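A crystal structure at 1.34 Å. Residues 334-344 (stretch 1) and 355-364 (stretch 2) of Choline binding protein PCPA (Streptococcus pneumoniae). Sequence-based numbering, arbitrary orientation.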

# COMPACT_ATOMS: atom_id res chain seq x y z
N MET A 334 -10.63 -16.52 -3.46
CA MET A 334 -11.90 -16.16 -2.80
C MET A 334 -11.85 -16.68 -1.37
O MET A 334 -11.82 -17.90 -1.14
N ASN A 335 -11.89 -15.78 -0.41
CA ASN A 335 -11.85 -16.22 0.98
C ASN A 335 -12.65 -15.23 1.84
O ASN A 335 -12.44 -14.02 1.75
N GLY A 336 -13.48 -15.75 2.73
CA GLY A 336 -14.17 -14.90 3.71
C GLY A 336 -15.21 -14.00 3.09
O GLY A 336 -15.04 -12.76 3.02
N LEU A 337 -16.27 -14.63 2.59
CA LEU A 337 -17.38 -13.99 1.85
C LEU A 337 -18.68 -14.43 2.52
O LEU A 337 -19.36 -15.32 2.03
N PRO A 338 -18.95 -13.83 3.71
CA PRO A 338 -20.04 -14.36 4.55
C PRO A 338 -21.46 -14.21 4.05
O PRO A 338 -22.36 -14.87 4.61
N LYS A 339 -21.69 -13.35 3.03
CA LYS A 339 -23.02 -13.16 2.48
C LYS A 339 -23.11 -13.68 1.06
O LYS A 339 -24.14 -13.53 0.40
N LEU A 340 -22.03 -14.36 0.58
CA LEU A 340 -22.03 -14.93 -0.76
C LEU A 340 -23.04 -16.07 -0.81
O LEU A 340 -22.86 -17.06 -0.09
N LYS A 341 -24.09 -15.95 -1.62
CA LYS A 341 -25.12 -16.98 -1.73
C LYS A 341 -24.86 -17.94 -2.87
O LYS A 341 -25.23 -19.12 -2.80
N SER A 342 -24.20 -17.46 -3.92
CA SER A 342 -24.01 -18.27 -5.09
C SER A 342 -22.70 -17.94 -5.78
O SER A 342 -22.32 -16.77 -5.84
N LEU A 343 -22.07 -18.97 -6.36
CA LEU A 343 -20.87 -18.82 -7.18
C LEU A 343 -21.10 -19.55 -8.50
O LEU A 343 -21.55 -20.71 -8.48
N THR A 344 -20.80 -18.91 -9.64
CA THR A 344 -20.86 -19.56 -10.93
C THR A 344 -19.47 -19.57 -11.53
O THR A 344 -18.78 -18.55 -11.48
N PHE A 355 -6.71 -24.11 -3.03
CA PHE A 355 -7.04 -22.90 -2.25
C PHE A 355 -7.96 -21.93 -3.00
O PHE A 355 -7.93 -20.72 -2.74
N PHE A 356 -8.80 -22.44 -3.87
CA PHE A 356 -9.72 -21.66 -4.68
C PHE A 356 -10.81 -20.96 -3.87
O PHE A 356 -11.04 -19.74 -4.04
N LEU A 357 -11.47 -21.71 -2.95
CA LEU A 357 -12.59 -21.16 -2.20
C LEU A 357 -12.52 -21.68 -0.79
O LEU A 357 -12.41 -22.89 -0.58
N SER A 358 -12.52 -20.77 0.19
CA SER A 358 -12.31 -21.15 1.58
C SER A 358 -12.77 -20.02 2.50
O SER A 358 -13.22 -18.96 2.05
N GLY A 359 -12.62 -20.25 3.80
CA GLY A 359 -12.95 -19.26 4.81
C GLY A 359 -14.42 -19.18 5.15
O GLY A 359 -15.17 -20.11 4.90
N VAL A 360 -14.83 -18.06 5.76
CA VAL A 360 -16.22 -17.92 6.19
C VAL A 360 -17.13 -17.83 4.97
O VAL A 360 -16.99 -16.91 4.15
N LEU A 361 -18.07 -18.77 4.85
CA LEU A 361 -18.98 -18.86 3.72
C LEU A 361 -20.37 -19.26 4.24
O LEU A 361 -21.04 -20.11 3.67
N ASP A 362 -20.82 -18.55 5.28
CA ASP A 362 -22.07 -18.85 5.98
C ASP A 362 -23.32 -18.89 5.14
O ASP A 362 -24.26 -19.63 5.46
N SER A 363 -23.38 -18.07 4.08
CA SER A 363 -24.58 -17.95 3.26
C SER A 363 -24.52 -18.75 1.97
O SER A 363 -25.47 -18.72 1.18
N LEU A 364 -23.36 -19.44 1.70
CA LEU A 364 -23.18 -20.08 0.42
C LEU A 364 -24.12 -21.23 0.25
O LEU A 364 -23.99 -22.24 0.96

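The two stretches run side by side as a short parallel bridge followed by matching turns. Met334 pairs with Leu357, and their side chains share one face of the sheet. Asn335 pairs with Ser358 on the other face.

Met334 is buried and adopts m, t, m. This conformation brings Met334 CE over one face of the Phe356 ring, 3.6 Å from Phe356 CZ, in a CH-pi contact. Phe356 is t at chi1 (-176°) with chi2 at 69°. Its CB points sideways, but its end comes nearer to stretch 1. Leu357 is t, p, and Leu357 CD1 lies 3.7 Å from Met334 CB. Leu357 CD2 lies 3.9 Å from Leu343 CD2. Leu343 is also t, p and points toward stretch 2. Leu343 CD2 comes within 4.3 Å of Phe356 CE2.

On the other face the contact is polar. Asn335 is t at chi1, with chi2 at -74°, and this places ND2 beside Ser358. Asn335 ND2 donates to Ser358 OG at 2.9 Å. Ser358 is p, and Ser358 OG in turn donates to water 1 at 2.7 Å. That water donates to Met334 O (2.7 Å) and Phe355 O (2.8 Å), so it ties the serine to both backbones. Asn335 OD1 accepts from water 2 at 3.1 Å, and Val360 N donates to the same water at 3.0 Å. Gly359 has no side chain, and a CB here would clash with Asn335 ND2 and Gly336 N.

Beyond the bridge, Pro338 lays its C-gamma endo ring beside Val360, with Pro338 CB 3.8 Å from Val360 CG1. Val360 is t. Leu337 and Leu361 are both m, t. The CB of Leu361 points away, but the end of its side chain returns to place Leu361 CD2 4.0 Å from Leu337 CB.

Leu340 and Leu364, each the last residue of a type I turn, are both t, p. Leu340 CD2 meets Leu364 CD1 at 4.2 Å. The end of Leu364 comes nearer than its sideways CB suggests, and Leu364 CD1 lies 3.6 Å from Lys341 O.

Ser363 points toward stretch 1. Its m rotamer lets Ser363 OG donate to Pro338 O at 2.7 Å. Water 3 links the two turns: it accepts from Ser363 N (2.9 Å) and donates to Leu337 O (2.7 Å) and Leu340 O (2.8 Å). Lys339 and Lys341 are exposed and their CB atoms point away. Lys339 extends as m, t, t, t, and its NZ is hydrogen-bonded elsewhere in the structure.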

# COMPACT_ATOMS: atom_id res chain seq x y z
CB MET A 334 -13.10 -16.76 -3.53
CG MET A 334 -13.32 -16.17 -4.93
SD MET A 334 -14.55 -17.12 -5.87
CE MET A 334 -13.59 -18.60 -6.29
CB ASN A 335 -10.40 -16.34 1.50
CG ASN A 335 -10.30 -16.69 2.98
OD1 ASN A 335 -10.55 -15.85 3.84
ND2 ASN A 335 -9.99 -17.95 3.30
CB LEU A 337 -17.32 -14.40 0.37
CG LEU A 337 -15.93 -14.15 -0.31
CD1 LEU A 337 -15.82 -14.80 -1.64
CD2 LEU A 337 -15.58 -12.66 -0.37
CB PRO A 338 -19.85 -13.65 5.87
CG PRO A 338 -19.11 -12.36 5.54
CD PRO A 338 -18.18 -12.78 4.42
CB LYS A 339 -23.46 -11.69 2.56
CG LYS A 339 -23.77 -11.28 4.01
CD LYS A 339 -24.49 -9.95 4.06
CE LYS A 339 -25.13 -9.68 5.40
NZ LYS A 339 -25.88 -8.38 5.38
CB LEU A 340 -20.62 -15.45 -1.12
CG LEU A 340 -20.43 -15.88 -2.57
CD1 LEU A 340 -20.31 -14.67 -3.48
CD2 LEU A 340 -19.18 -16.74 -2.74
CB LYS A 341 -26.49 -16.28 -1.95
CG LYS A 341 -26.96 -15.45 -0.77
CD LYS A 341 -28.34 -14.81 -1.03
CE LYS A 341 -28.25 -13.51 -1.81
NZ LYS A 341 -29.46 -12.67 -1.64
CB SER A 342 -25.15 -18.00 -6.07
OG SER A 342 -25.09 -18.82 -7.23
CB LEU A 343 -19.63 -19.39 -6.44
CG LEU A 343 -18.39 -19.53 -7.32
CD1 LEU A 343 -17.80 -18.14 -7.61
CD2 LEU A 343 -17.33 -20.40 -6.64
CB THR A 344 -21.87 -18.89 -11.88
OG1 THR A 344 -23.17 -19.04 -11.30
CG2 THR A 344 -21.85 -19.50 -13.28
CB PHE A 355 -5.75 -22.19 -1.79
CG PHE A 355 -4.80 -23.11 -1.04
CD1 PHE A 355 -5.20 -23.76 0.11
CD2 PHE A 355 -3.53 -23.35 -1.53
CE1 PHE A 355 -4.32 -24.60 0.80
CE2 PHE A 355 -2.65 -24.21 -0.86
CZ PHE A 355 -3.06 -24.82 0.31
CB PHE A 356 -10.31 -22.59 -5.71
CG PHE A 356 -11.24 -22.00 -6.74
CD1 PHE A 356 -10.75 -21.14 -7.73
CD2 PHE A 356 -12.58 -22.39 -6.80
CE1 PHE A 356 -11.60 -20.65 -8.73
CE2 PHE A 356 -13.42 -21.90 -7.80
CZ PHE A 356 -12.91 -21.05 -8.77
CB LEU A 357 -13.87 -21.53 -2.93
CG LEU A 357 -15.15 -21.06 -2.28
CD1 LEU A 357 -15.22 -19.51 -2.20
CD2 LEU A 357 -16.35 -21.60 -3.01
CB SER A 358 -10.83 -21.46 1.85
OG SER A 358 -10.03 -20.30 1.62
CB VAL A 360 -16.40 -16.73 7.18
CG1 VAL A 360 -17.88 -16.51 7.48
CG2 VAL A 360 -15.63 -16.99 8.48
CB LEU A 361 -18.45 -19.91 2.70
CG LEU A 361 -17.13 -19.55 2.01
CD1 LEU A 361 -16.52 -20.76 1.34
CD2 LEU A 361 -17.33 -18.39 1.01
CB ASP A 362 -22.27 -17.87 7.13
CG ASP A 362 -21.32 -18.05 8.30
OD1 ASP A 362 -20.62 -19.08 8.35
OD2 ASP A 362 -21.28 -17.16 9.17
CB SER A 363 -24.84 -16.48 2.95
OG SER A 363 -24.88 -15.66 4.10
CB LEU A 364 -21.70 -20.47 0.17
CG LEU A 364 -21.35 -20.98 -1.23
CD1 LEU A 364 -21.76 -19.99 -2.33
CD2 LEU A 364 -19.86 -21.31 -1.32
O HOH W 1 -9.60 -19.42 -0.86
O HOH W 2 -12.53 -16.26 6.24
O HOH W 3 -21.33 -17.20 2.20